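Local atomic coordinates of protein 1d10 (Caenorhabditis elegans, PDB entry 1T9F), a protein that is of unknown function but is made with a signal sequence and has three MIR repeats in a beta-trefoil, suggesting a secretory-pathway role. Residues 11-16 with 53-58; 39-44 with 152-157; 91-96 with 159-164. All coordinates share one frame; numbering follows the deposited sequence.

How the interactions relate
The three contacts sample two layers of one beta-trefoil. Interaction 1 joins strands 12-17 and 53-57 in the six-stranded barrel, while interactions 2 and 3 lie in the hairpin sheet beside it, where strands 38-43 and 158-163 are neighbours. Those two touch directly, V160 packing on T41, whereas interactions 1 and 3 sit on opposite sides of the chain's centre, their centres about 21 Å apart. Interaction 1 is nearest the centre yet includes partly exposed S11, V12 and Q54, and relies on main-chain bonds with aromatic and aliphatic packing. Farther out, in mostly buried contacts, loops meet strands and side-chain polar groups take over: one hydroxyl-amide bond in interaction 2, a buried carboxylate holding a loop in interaction 3.

Interaction 1. Residues 11-16 with 53-58; sequences SVLKFI and WQIFPA
Strands 12-16 and 53-57 are neighbours in the six-stranded barrel of the beta-trefoil, and they show how a short antiparallel pairing can serve two strands that soon part. Their directions differ by 112°, and within the two segments the ladder has two pairs: V12 and Q54 form a non-hydrogen-bonded pair, L13 and W53 a hydrogen-bonded one. L13 N donates to W53 O and W53 N to L13 O, both at 3.0 Å, and I55 N adds a bond of 3.1 Å to S11 O, pointing nearly along the C=O axis.

W53 is the residue most covered by the other strand. Its CB packs 3.9 Å from F15 CE1, with L13 O close by. CG is anti to the carbonyl carbon (chi1 -58°), which places the CD1 edge of the indole beside F15. CD1 then comes 4.1 Å from F15 CD1, and L13 O approaches the edge of the indole near its plane. At the tip NE1 is hydrogen-bonded to L24 O, while H79 meets the indole from another strand of the barrel. The phenyl of F15 turns an edge toward the face of the five-membered ring in an offset T-shaped pair, the planes at 87°. F15 also packs on L77 and V174.

Beside the ladder, I55 CD1 lies 4.0 Å from L13 CD2 and 3.5 Å from S11 OG, a hydroxyl hydrogen-bonded to T8 O. The paired side chains of V12 and Q54 are partly exposed and cross obliquely, V12 CG2 lying 4.1 Å from Q54 CB; the Q54 amide NE2 is bonded to Y10 O.

Main-chain bonds thus fix the register; beyond the L13-W53 pair W53 and F15 fill the opening between the strands, while I55 packs over L13 and S11 at the paired end, and the buried indole N-H is satisfied by a neighbouring strand.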
ATOM      1  N   SER A  11      -4.290  -5.679 -12.060  1.00 23.89           N
ATOM      2  CA  SER A  11      -5.187  -4.553 -12.276  1.00 20.88           C
ATOM      3  C   SER A  11      -4.447  -3.336 -11.713  1.00 26.23           C
ATOM      4  O   SER A  11      -3.546  -3.483 -10.886  1.00 20.15           O
ATOM      5  CB  SER A  11      -6.512  -4.774 -11.538  1.00 32.39           C
ATOM      6  OG  SER A  11      -6.296  -4.985 -10.155  1.00 34.78           O
ATOM      7  N   VAL A  12      -4.804  -2.143 -12.179  1.00 20.82           N
ATOM      8  CA  VAL A  12      -4.171  -0.914 -11.707  1.00 20.03           C
ATOM      9  C   VAL A  12      -5.252  -0.091 -11.040  1.00 22.76           C
ATOM     10  O   VAL A  12      -6.302   0.149 -11.636  1.00 19.69           O
ATOM     11  CB  VAL A  12      -3.587  -0.080 -12.863  1.00 18.30           C
ATOM     12  CG1 VAL A  12      -3.035   1.226 -12.329  1.00 16.03           C
ATOM     13  CG2 VAL A  12      -2.493  -0.851 -13.561  1.00 17.26           C
ATOM     14  N   LEU A  13      -5.000   0.353  -9.817  1.00 19.71           N
ATOM     15  CA  LEU A  13      -6.003   1.127  -9.103  1.00 25.12           C
ATOM     16  C   LEU A  13      -5.435   2.027  -8.016  1.00 18.61           C
ATOM     17  O   LEU A  13      -4.226   2.060  -7.793  1.00 17.80           O
ATOM     18  CB  LEU A  13      -7.036   0.162  -8.514  1.00 38.48           C
ATOM     19  CG  LEU A  13      -6.434  -1.144  -7.995  1.00 38.83           C
ATOM     20  CD1 LEU A  13      -5.698  -0.865  -6.718  1.00 39.95           C
ATOM     21  CD2 LEU A  13      -7.509  -2.187  -7.771  1.00 44.74           C
ATOM     22  N   LYS A  14      -6.322   2.769  -7.361  1.00 14.81           N
ATOM     23  CA  LYS A  14      -5.949   3.672  -6.280  1.00 18.14           C
ATOM     24  C   LYS A  14      -6.420   3.077  -4.961  1.00 16.97           C
ATOM     25  O   LYS A  14      -7.471   2.438  -4.905  1.00 20.25           O
ATOM     26  CB  LYS A  14      -6.618   5.037  -6.464  1.00 17.22           C
ATOM     27  CG  LYS A  14      -6.264   5.755  -7.749  1.00 26.26           C
ATOM     28  CD  LYS A  14      -7.303   6.832  -8.041  1.00 33.27           C
ATOM     29  CE  LYS A  14      -7.054   7.502  -9.374  1.00 51.37           C
ATOM     30  NZ  LYS A  14      -8.292   8.173  -9.881  1.00 62.26           N
ATOM     31  N   PHE A  15      -5.637   3.285  -3.907  1.00 18.51           N
ATOM     32  CA  PHE A  15      -5.977   2.804  -2.575  1.00 17.35           C
ATOM     33  C   PHE A  15      -6.348   4.022  -1.741  1.00 25.06           C
ATOM     34  O   PHE A  15      -5.496   4.855  -1.429  1.00 20.95           O
ATOM     35  CB  PHE A  15      -4.792   2.071  -1.937  1.00 16.74           C
ATOM     36  CG  PHE A  15      -4.508   0.728  -2.558  1.00 22.57           C
ATOM     37  CD1 PHE A  15      -3.868   0.635  -3.790  1.00 31.37           C
ATOM     38  CD2 PHE A  15      -4.935  -0.439  -1.938  1.00 30.93           C
ATOM     39  CE1 PHE A  15      -3.665  -0.599  -4.394  1.00 29.22           C
ATOM     40  CE2 PHE A  15      -4.739  -1.682  -2.534  1.00 27.96           C
ATOM     41  CZ  PHE A  15      -4.105  -1.762  -3.764  1.00 27.78           C
ATOM     42  N   ILE A  16      -7.622   4.118  -1.379  1.00 20.74           N
ATOM     43  CA  ILE A  16      -8.115   5.253  -0.605  1.00 21.08           C
ATOM     44  C   ILE A  16      -8.290   4.916   0.878  1.00 21.63           C
ATOM     45  O   ILE A  16      -8.891   3.896   1.225  1.00 20.71           O
ATOM     46  CB  ILE A  16      -9.475   5.733  -1.163  1.00 16.30           C
ATOM     47  CG1 ILE A  16      -9.316   6.120  -2.638  1.00 25.64           C
ATOM     48  CG2 ILE A  16     -10.003   6.914  -0.338  1.00 19.77           C
ATOM     49  CD1 ILE A  16     -10.602   6.570  -3.277  1.00 41.55           C
ATOM     50  N   TRP A  53      -1.292   2.237  -8.416  1.00 12.16           N
ATOM     51  CA  TRP A  53      -0.531   1.058  -8.030  1.00 11.86           C
ATOM     52  C   TRP A  53      -1.020  -0.163  -8.788  1.00 14.14           C
ATOM     53  O   TRP A  53      -2.205  -0.283  -9.099  1.00 21.98           O
ATOM     54  CB  TRP A  53      -0.681   0.791  -6.533  1.00 17.14           C
ATOM     55  CG  TRP A  53      -0.257   1.917  -5.673  1.00 10.73           C
ATOM     56  CD1 TRP A  53      -0.969   3.045  -5.385  1.00 11.99           C
ATOM     57  CD2 TRP A  53       0.985   2.034  -4.985  1.00  6.42           C
ATOM     58  NE1 TRP A  53      -0.239   3.863  -4.554  1.00 13.45           N
ATOM     59  CE2 TRP A  53       0.965   3.263  -4.292  1.00  9.57           C
ATOM     60  CE3 TRP A  53       2.123   1.214  -4.883  1.00 15.25           C
ATOM     61  CZ2 TRP A  53       2.034   3.697  -3.505  1.00 12.29           C
ATOM     62  CZ3 TRP A  53       3.187   1.643  -4.101  1.00 10.32           C
ATOM     63  CH2 TRP A  53       3.133   2.876  -3.421  1.00 12.75           C
ATOM     64  N   GLN A  54      -0.111  -1.084  -9.078  1.00 17.71           N
ATOM     65  CA  GLN A  54      -0.490  -2.291  -9.787  1.00 14.84           C
ATOM     66  C   GLN A  54      -0.346  -3.511  -8.903  1.00 12.80           C
ATOM     67  O   GLN A  54       0.696  -3.739  -8.287  1.00 14.15           O
ATOM     68  CB  GLN A  54       0.362  -2.467 -11.043  1.00 17.45           C
ATOM     69  CG  GLN A  54      -0.011  -3.701 -11.848  1.00 13.96           C
ATOM     70  CD  GLN A  54       0.618  -3.685 -13.222  1.00 24.58           C
ATOM     71  OE1 GLN A  54       1.751  -3.243 -13.383  1.00 19.66           O
ATOM     72  NE2 GLN A  54      -0.112  -4.177 -14.219  1.00 26.83           N
ATOM     73  N   ILE A  55      -1.407  -4.299  -8.839  1.00 15.05           N
ATOM     74  CA  ILE A  55      -1.404  -5.506  -8.033  1.00 13.28           C
ATOM     75  C   ILE A  55      -0.609  -6.612  -8.711  1.00 16.62           C
ATOM     76  O   ILE A  55      -0.875  -6.963  -9.862  1.00 18.18           O
ATOM     77  CB  ILE A  55      -2.839  -5.997  -7.783  1.00 20.34           C
ATOM     78  CG1 ILE A  55      -3.627  -4.905  -7.052  1.00 16.93           C
ATOM     79  CG2 ILE A  55      -2.815  -7.280  -6.958  1.00 25.84           C
ATOM     80  CD1 ILE A  55      -5.070  -5.210  -6.908  1.00 26.87           C
ATOM     81  N   PHE A  56       0.378  -7.138  -7.985  1.00 18.79           N
ATOM     82  CA  PHE A  56       1.233  -8.223  -8.459  1.00 17.95           C
ATOM     83  C   PHE A  56       1.057  -9.449  -7.567  1.00 22.55           C
ATOM     84  O   PHE A  56       0.688  -9.322  -6.399  1.00 16.92           O
ATOM     85  CB  PHE A  56       2.710  -7.817  -8.396  1.00 18.01           C
ATOM     86  CG  PHE A  56       3.237  -7.217  -9.668  1.00 19.86           C
ATOM     87  CD1 PHE A  56       2.745  -6.012 -10.144  1.00 17.42           C
ATOM     88  CD2 PHE A  56       4.237  -7.862 -10.386  1.00 28.23           C
ATOM     89  CE1 PHE A  56       3.243  -5.450 -11.320  1.00 22.82           C
ATOM     90  CE2 PHE A  56       4.745  -7.308 -11.570  1.00 28.46           C
ATOM     91  CZ  PHE A  56       4.245  -6.101 -12.032  1.00 23.30           C
ATOM     92  N   PRO A  57       1.320 -10.653  -8.102  1.00 25.91           N
ATOM     93  CA  PRO A  57       1.172 -11.844  -7.256  1.00 24.76           C
ATOM     94  C   PRO A  57       2.297 -11.779  -6.230  1.00 19.25           C
ATOM     95  O   PRO A  57       3.241 -11.003  -6.403  1.00 20.25           O
ATOM     96  CB  PRO A  57       1.338 -12.995  -8.247  1.00 25.61           C
ATOM     97  CG  PRO A  57       2.285 -12.421  -9.270  1.00 25.49           C
ATOM     98  CD  PRO A  57       1.745 -11.020  -9.468  1.00 23.57           C
ATOM     99  N   ALA A  58       2.197 -12.567  -5.162  1.00 16.75           N
ATOM    100  CA  ALA A  58       3.220 -12.573  -4.119  1.00 23.14           C
ATOM    101  C   ALA A  58       4.590 -12.904  -4.712  1.00 21.34           C
ATOM    102  O   ALA A  58       4.672 -13.476  -5.799  1.00 19.00           O
ATOM    103  CB  ALA A  58       2.853 -13.584  -3.039  1.00 19.46           C
TER

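Interaction 2. Residues 39-44 with 152-157; sequences SVTAVK and RPIHGQ
T41 holds OG1 between its backbone N and carbonyl carbon (chi1 71°), while Q157 has CG anti to the carbonyl carbon and an extended chain beyond it, and together these torsions set hydroxyl against amide. T41 OG1 donates to Q157 OE1 at 2.7 Å, arriving in the carbonyl plane at a C=O...donor angle of 145°. The same amide lies along V43, the two side chains pointing the same way, with V43 CG1 3.6 Å from Q157 CD. Strand 38-43 belongs to the hairpin sheet that accompanies the barrel in a beta-trefoil, and 152-157 leads into its neighbour 158-163, so the bond links the first MIR repeat to the third; A42 and R158 continue the link through their backbones. The loop closes in a type II turn from I154 to Q157, in which Q157 N bonds to I154 O at 3.2 Å. G156, at a phi of 90°, takes the third position of the turn with a backbone shape where a side chain would crowd the O of H155. The other branch of T41, CG2, lies 4.2 Å from I154 CD1, and H27 packs on both I154 and Q157. A water accepts from K44 N at 3.0 Å and donates weakly to G156 O.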
ATOM      1  N   SER A  39      10.080   7.469  -0.222  1.00 24.36           N
ATOM      2  CA  SER A  39       8.967   7.574   0.711  1.00 20.75           C
ATOM      3  C   SER A  39       7.612   7.181   0.118  1.00 24.93           C
ATOM      4  O   SER A  39       7.434   7.120  -1.103  1.00 20.82           O
ATOM      5  CB  SER A  39       8.868   8.998   1.252  1.00 22.06           C
ATOM      6  OG  SER A  39       8.510   9.912   0.231  1.00 28.40           O
ATOM      7  N   VAL A  40       6.662   6.922   1.015  1.00 22.74           N
ATOM      8  CA  VAL A  40       5.294   6.567   0.651  1.00 18.26           C
ATOM      9  C   VAL A  40       4.403   7.437   1.520  1.00 17.40           C
ATOM     10  O   VAL A  40       4.623   7.546   2.723  1.00 22.30           O
ATOM     11  CB  VAL A  40       4.979   5.089   0.962  1.00 19.67           C
ATOM     12  CG1 VAL A  40       3.483   4.821   0.771  1.00 13.08           C
ATOM     13  CG2 VAL A  40       5.800   4.182   0.055  1.00 18.01           C
ATOM     14  N   THR A  41       3.405   8.065   0.914  1.00 19.62           N
ATOM     15  CA  THR A  41       2.492   8.926   1.658  1.00 17.41           C
ATOM     16  C   THR A  41       1.056   8.688   1.207  1.00 16.60           C
ATOM     17  O   THR A  41       0.774   7.767   0.437  1.00 17.67           O
ATOM     18  CB  THR A  41       2.794  10.413   1.395  1.00 22.94           C
ATOM     19  OG1 THR A  41       2.407  10.737   0.048  1.00 15.08           O
ATOM     20  CG2 THR A  41       4.290  10.704   1.579  1.00 17.23           C
ATOM     21  N   ALA A  42       0.153   9.530   1.703  1.00 16.39           N
ATOM     22  CA  ALA A  42      -1.247   9.475   1.316  1.00 16.69           C
ATOM     23  C   ALA A  42      -1.602  10.921   0.996  1.00 19.41           C
ATOM     24  O   ALA A  42      -1.348  11.821   1.802  1.00 19.59           O
ATOM     25  CB  ALA A  42      -2.107   8.947   2.450  1.00 20.71           C
ATOM     26  N   VAL A  43      -2.194  11.141  -0.173  1.00 14.96           N
ATOM     27  CA  VAL A  43      -2.534  12.491  -0.603  1.00 21.07           C
ATOM     28  C   VAL A  43      -4.018  12.816  -0.722  1.00 16.54           C
ATOM     29  O   VAL A  43      -4.812  12.007  -1.197  1.00 18.70           O
ATOM     30  CB  VAL A  43      -1.877  12.791  -1.965  1.00 16.05           C
ATOM     31  CG1 VAL A  43      -0.364  12.757  -1.818  1.00 22.34           C
ATOM     32  CG2 VAL A  43      -2.323  11.754  -2.996  1.00 15.79           C
ATOM     33  N   LYS A  44      -4.373  14.020  -0.288  1.00 25.55           N
ATOM     34  CA  LYS A  44      -5.739  14.517  -0.372  1.00 31.01           C
ATOM     35  C   LYS A  44      -5.757  15.301  -1.680  1.00 37.98           C
ATOM     36  O   LYS A  44      -5.996  16.505  -1.708  1.00 50.47           O
ATOM     37  CB  LYS A  44      -6.042  15.419   0.833  1.00 35.64           C
ATOM     38  CG  LYS A  44      -7.301  16.274   0.720  1.00 50.20           C
ATOM     39  CD  LYS A  44      -8.535  15.467   0.344  1.00 55.71           C
ATOM     40  CE  LYS A  44      -9.753  16.378   0.200  1.00 60.22           C
ATOM     41  NZ  LYS A  44      -9.528  17.476  -0.793  1.00 52.14           N
ATOM     42  N   ARG A 152       6.880  20.770   3.991  1.00 32.53           N
ATOM     43  CA  ARG A 152       7.545  20.840   2.689  1.00 29.52           C
ATOM     44  C   ARG A 152       8.655  19.790   2.642  1.00 27.75           C
ATOM     45  O   ARG A 152       9.176  19.388   3.680  1.00 33.34           O
ATOM     46  CB  ARG A 152       8.149  22.228   2.478  1.00 33.63           C
ATOM     47  CG  ARG A 152       9.473  22.451   3.199  1.00 41.53           C
ATOM     48  CD  ARG A 152       9.349  22.199   4.696  1.00 57.40           C
ATOM     49  NE  ARG A 152       8.339  23.052   5.318  1.00 65.82           N
ATOM     50  CZ  ARG A 152       8.349  24.382   5.264  1.00 70.52           C
ATOM     51  NH1 ARG A 152       9.319  25.015   4.616  1.00 65.83           N
ATOM     52  NH2 ARG A 152       7.396  25.080   5.868  1.00 71.20           N
ATOM     53  N   PRO A 153       9.040  19.337   1.439  1.00 26.19           N
ATOM     54  CA  PRO A 153       8.547  19.704   0.109  1.00 26.84           C
ATOM     55  C   PRO A 153       7.287  18.945  -0.307  1.00 25.46           C
ATOM     56  O   PRO A 153       6.903  18.968  -1.477  1.00 28.10           O
ATOM     57  CB  PRO A 153       9.725  19.358  -0.787  1.00 34.21           C
ATOM     58  CG  PRO A 153      10.220  18.093  -0.148  1.00 28.42           C
ATOM     59  CD  PRO A 153      10.208  18.442   1.325  1.00 30.70           C
ATOM     60  N   ILE A 154       6.657  18.267   0.649  1.00 24.66           N
ATOM     61  CA  ILE A 154       5.438  17.495   0.390  1.00 25.37           C
ATOM     62  C   ILE A 154       4.401  17.869   1.440  1.00 24.11           C
ATOM     63  O   ILE A 154       3.804  17.007   2.082  1.00 26.04           O
ATOM     64  CB  ILE A 154       5.718  15.963   0.466  1.00 23.12           C
ATOM     65  CG1 ILE A 154       6.491  15.632   1.744  1.00 21.38           C
ATOM     66  CG2 ILE A 154       6.494  15.510  -0.769  1.00 21.28           C
ATOM     67  CD1 ILE A 154       6.698  14.130   1.981  1.00 24.83           C
ATOM     68  N   HIS A 155       4.189  19.172   1.596  1.00 24.41           N
ATOM     69  CA  HIS A 155       3.259  19.710   2.577  1.00 19.18           C
ATOM     70  C   HIS A 155       1.825  19.202   2.538  1.00 17.58           C
ATOM     71  O   HIS A 155       1.161  19.231   1.504  1.00 19.98           O
ATOM     72  CB  HIS A 155       3.253  21.240   2.484  1.00 30.56           C
ATOM     73  CG  HIS A 155       2.236  21.895   3.364  1.00 27.69           C
ATOM     74  ND1 HIS A 155       0.900  21.958   3.036  1.00 28.94           N
ATOM     75  CD2 HIS A 155       2.357  22.496   4.571  1.00 25.57           C
ATOM     76  CE1 HIS A 155       0.239  22.569   4.003  1.00 27.31           C
ATOM     77  NE2 HIS A 155       1.101  22.904   4.947  1.00 27.47           N
ATOM     78  N   GLY A 156       1.347  18.753   3.692  1.00 19.47           N
ATOM     79  CA  GLY A 156      -0.017  18.272   3.795  1.00 24.14           C
ATOM     80  C   GLY A 156      -0.208  16.792   3.513  1.00 25.33           C
ATOM     81  O   GLY A 156      -1.288  16.256   3.747  1.00 28.06           O
ATOM     82  N   GLN A 157       0.820  16.126   3.003  1.00 20.96           N
ATOM     83  CA  GLN A 157       0.702  14.702   2.708  1.00 17.60           C
ATOM     84  C   GLN A 157       0.769  13.901   4.006  1.00 21.38           C
ATOM     85  O   GLN A 157       1.558  14.215   4.901  1.00 21.39           O
ATOM     86  CB  GLN A 157       1.801  14.282   1.730  1.00 23.06           C
ATOM     87  CG  GLN A 157       1.651  14.953   0.364  1.00 23.13           C
ATOM     88  CD  GLN A 157       2.638  14.457  -0.668  1.00 19.14           C
ATOM     89  OE1 GLN A 157       3.015  13.290  -0.671  1.00 20.30           O
ATOM     90  NE2 GLN A 157       3.042  15.343  -1.574  1.00 26.10           N
TER
HETATM   91  O   HOH W   1      -1.998  15.657   0.532  1.00 38.44           O

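Interaction 3. Residues 91-96 with 159-164; sequences FTAPLS and EVVGTD
L95 N lies above the plane of the E159 carboxylate, 43° out of it, while S96 N and OG meet its two oxygens on their syn lone pairs. The bond from L95 N to OE2 measures 2.8 Å. S96 N reaches the same OE2 at 3.0 Å. S96 OG donates to OE1 at 2.6 Å. In the MIR beta-trefoil this joins two repeats: 91-96 lies in the loop between strands 85-89 and 100-105 in the second, and E159 stands on strand 158-163 of the third.

The extended side chain of E159 rises from its strand with CG anti to the backbone N, carrying the acid into the bend of the loop. OE2 is gripped by two successive amides, the bond from L95 N (152°) being straighter than that from S96 N (134°). OE1 also hydrogen-bonds S146 OG, on an adjoining strand, so that four hydrogen bonds hold this buried group and fix its rotation. So many hydrogen-bond partners, two of them backbone N-H groups, would probably favour the ionised form, although no positively charged side chain of the two segments takes part. P94 meets the acid tip to tip, its CG 3.4 Å from OE2, and the L95 side chain also touches F150. Alongside, A93 CB presses tightly on V161 CG1, the two methyl carbons 3.4 Å apart.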
ATOM      1  N   PHE A  91      12.726  -0.685  10.196  1.00 36.73           N
ATOM      2  CA  PHE A  91      13.259   0.659  10.346  1.00 38.47           C
ATOM      3  C   PHE A  91      12.150   1.465  11.005  1.00 34.69           C
ATOM      4  O   PHE A  91      10.980   1.094  10.929  1.00 39.03           O
ATOM      5  CB  PHE A  91      13.639   1.276   8.992  1.00 37.20           C
ATOM      6  CG  PHE A  91      14.843   0.639   8.346  1.00 36.66           C
ATOM      7  CD1 PHE A  91      14.700  -0.446   7.491  1.00 38.68           C
ATOM      8  CD2 PHE A  91      16.122   1.124   8.602  1.00 40.00           C
ATOM      9  CE1 PHE A  91      15.818  -1.044   6.895  1.00 49.27           C
ATOM     10  CE2 PHE A  91      17.244   0.538   8.016  1.00 42.84           C
ATOM     11  CZ  PHE A  91      17.093  -0.550   7.159  1.00 47.93           C
ATOM     12  N   THR A  92      12.509   2.562  11.657  1.00 40.91           N
ATOM     13  CA  THR A  92      11.519   3.384  12.339  1.00 38.98           C
ATOM     14  C   THR A  92      10.895   4.395  11.377  1.00 38.77           C
ATOM     15  O   THR A  92      11.580   4.940  10.509  1.00 40.14           O
ATOM     16  CB  THR A  92      12.162   4.125  13.529  1.00 41.08           C
ATOM     17  OG1 THR A  92      11.137   4.623  14.397  1.00 52.27           O
ATOM     18  CG2 THR A  92      13.010   5.287  13.036  1.00 43.62           C
ATOM     19  N   ALA A  93       9.593   4.630  11.529  1.00 31.39           N
ATOM     20  CA  ALA A  93       8.873   5.579  10.680  1.00 37.46           C
ATOM     21  C   ALA A  93       9.569   6.937  10.731  1.00 40.25           C
ATOM     22  O   ALA A  93      10.268   7.246  11.697  1.00 42.76           O
ATOM     23  CB  ALA A  93       7.424   5.713  11.149  1.00 30.39           C
ATOM     24  N   PRO A  94       9.386   7.766   9.689  1.00 38.42           N
ATOM     25  CA  PRO A  94      10.010   9.094   9.629  1.00 35.67           C
ATOM     26  C   PRO A  94       9.548  10.115  10.673  1.00 37.03           C
ATOM     27  O   PRO A  94      10.371  10.824  11.241  1.00 40.77           O
ATOM     28  CB  PRO A  94       9.714   9.547   8.204  1.00 29.83           C
ATOM     29  CG  PRO A  94       8.405   8.890   7.913  1.00 29.44           C
ATOM     30  CD  PRO A  94       8.618   7.498   8.461  1.00 36.05           C
ATOM     31  N   LEU A  95       8.244  10.198  10.922  1.00 35.63           N
ATOM     32  CA  LEU A  95       7.727  11.160  11.896  1.00 36.64           C
ATOM     33  C   LEU A  95       7.146  10.489  13.130  1.00 42.63           C
ATOM     34  O   LEU A  95       6.980  11.127  14.170  1.00 47.02           O
ATOM     35  CB  LEU A  95       6.655  12.051  11.258  1.00 38.74           C
ATOM     36  CG  LEU A  95       7.050  12.873  10.028  1.00 40.77           C
ATOM     37  CD1 LEU A  95       5.835  13.633   9.521  1.00 39.69           C
ATOM     38  CD2 LEU A  95       8.178  13.832  10.376  1.00 40.79           C
ATOM     39  N   SER A  96       6.826   9.206  13.017  1.00 36.08           N
ATOM     40  CA  SER A  96       6.272   8.468  14.147  1.00 41.78           C
ATOM     41  C   SER A  96       7.259   7.406  14.608  1.00 42.25           C
ATOM     42  O   SER A  96       7.266   6.280  14.112  1.00 39.09           O
ATOM     43  CB  SER A  96       4.942   7.826  13.762  1.00 39.54           C
ATOM     44  OG  SER A  96       3.973   8.822  13.491  1.00 35.31           O
ATOM     45  N   GLU A 159       1.479  10.801   6.647  1.00 17.81           N
ATOM     46  CA  GLU A 159       2.507   9.794   6.878  1.00 24.64           C
ATOM     47  C   GLU A 159       1.870   8.407   6.863  1.00 19.11           C
ATOM     48  O   GLU A 159       0.835   8.181   7.492  1.00 21.73           O
ATOM     49  CB  GLU A 159       3.203  10.015   8.232  1.00 28.23           C
ATOM     50  CG  GLU A 159       4.203   8.914   8.593  1.00 28.48           C
ATOM     51  CD  GLU A 159       4.724   9.014  10.027  1.00 37.76           C
ATOM     52  OE1 GLU A 159       3.936   9.381  10.925  1.00 25.51           O
ATOM     53  OE2 GLU A 159       5.915   8.709  10.254  1.00 29.77           O
ATOM     54  N   VAL A 160       2.491   7.499   6.118  1.00 22.11           N
ATOM     55  CA  VAL A 160       2.043   6.119   6.006  1.00 16.88           C
ATOM     56  C   VAL A 160       3.074   5.273   6.762  1.00 16.94           C
ATOM     57  O   VAL A 160       4.287   5.410   6.545  1.00 21.65           O
ATOM     58  CB  VAL A 160       1.999   5.665   4.531  1.00 20.80           C
ATOM     59  CG1 VAL A 160       1.694   4.172   4.457  1.00 19.35           C
ATOM     60  CG2 VAL A 160       0.942   6.455   3.762  1.00 14.44           C
ATOM     61  N   VAL A 161       2.605   4.407   7.649  1.00 19.97           N
ATOM     62  CA  VAL A 161       3.518   3.585   8.432  1.00 24.10           C
ATOM     63  C   VAL A 161       2.972   2.190   8.706  1.00 26.36           C
ATOM     64  O   VAL A 161       1.868   1.841   8.288  1.00 21.67           O
ATOM     65  CB  VAL A 161       3.823   4.223   9.804  1.00 23.18           C
ATOM     66  CG1 VAL A 161       4.329   5.649   9.631  1.00 25.66           C
ATOM     67  CG2 VAL A 161       2.574   4.196  10.670  1.00 23.75           C
ATOM     68  N   GLY A 162       3.767   1.408   9.433  1.00 26.58           N
ATOM     69  CA  GLY A 162       3.378   0.057   9.786  1.00 26.55           C
ATOM     70  C   GLY A 162       3.100   0.018  11.276  1.00 24.92           C
ATOM     71  O   GLY A 162       3.986   0.286  12.084  1.00 29.10           O
ATOM     72  N   THR A 163       1.865  -0.296  11.642  1.00 24.48           N
ATOM     73  CA  THR A 163       1.499  -0.351  13.045  1.00 30.93           C
ATOM     74  C   THR A 163       1.384  -1.790  13.528  1.00 31.83           C
ATOM     75  O   THR A 163       0.913  -2.662  12.796  1.00 32.83           O
ATOM     76  CB  THR A 163       0.164   0.371  13.284  1.00 30.72           C
ATOM     77  OG1 THR A 163      -0.856  -0.228  12.477  1.00 27.58           O
ATOM     78  CG2 THR A 163       0.290   1.846  12.916  1.00 25.39           C
ATOM     79  N   ASP A 164       1.827  -2.045  14.757  1.00 33.67           N
ATOM     80  CA  ASP A 164       1.739  -3.388  15.317  1.00 30.68           C
ATOM     81  C   ASP A 164       0.277  -3.794  15.435  1.00 25.46           C
ATOM     82  O   ASP A 164      -0.067  -4.953  15.241  1.00 37.77           O
ATOM     83  CB  ASP A 164       2.406  -3.459  16.695  1.00 37.83           C
ATOM     84  CG  ASP A 164       3.918  -3.333  16.620  1.00 50.23           C
ATOM     85  OD1 ASP A 164       4.540  -4.033  15.789  1.00 54.80           O
ATOM     86  OD2 ASP A 164       4.487  -2.537  17.399  1.00 57.30           O
TER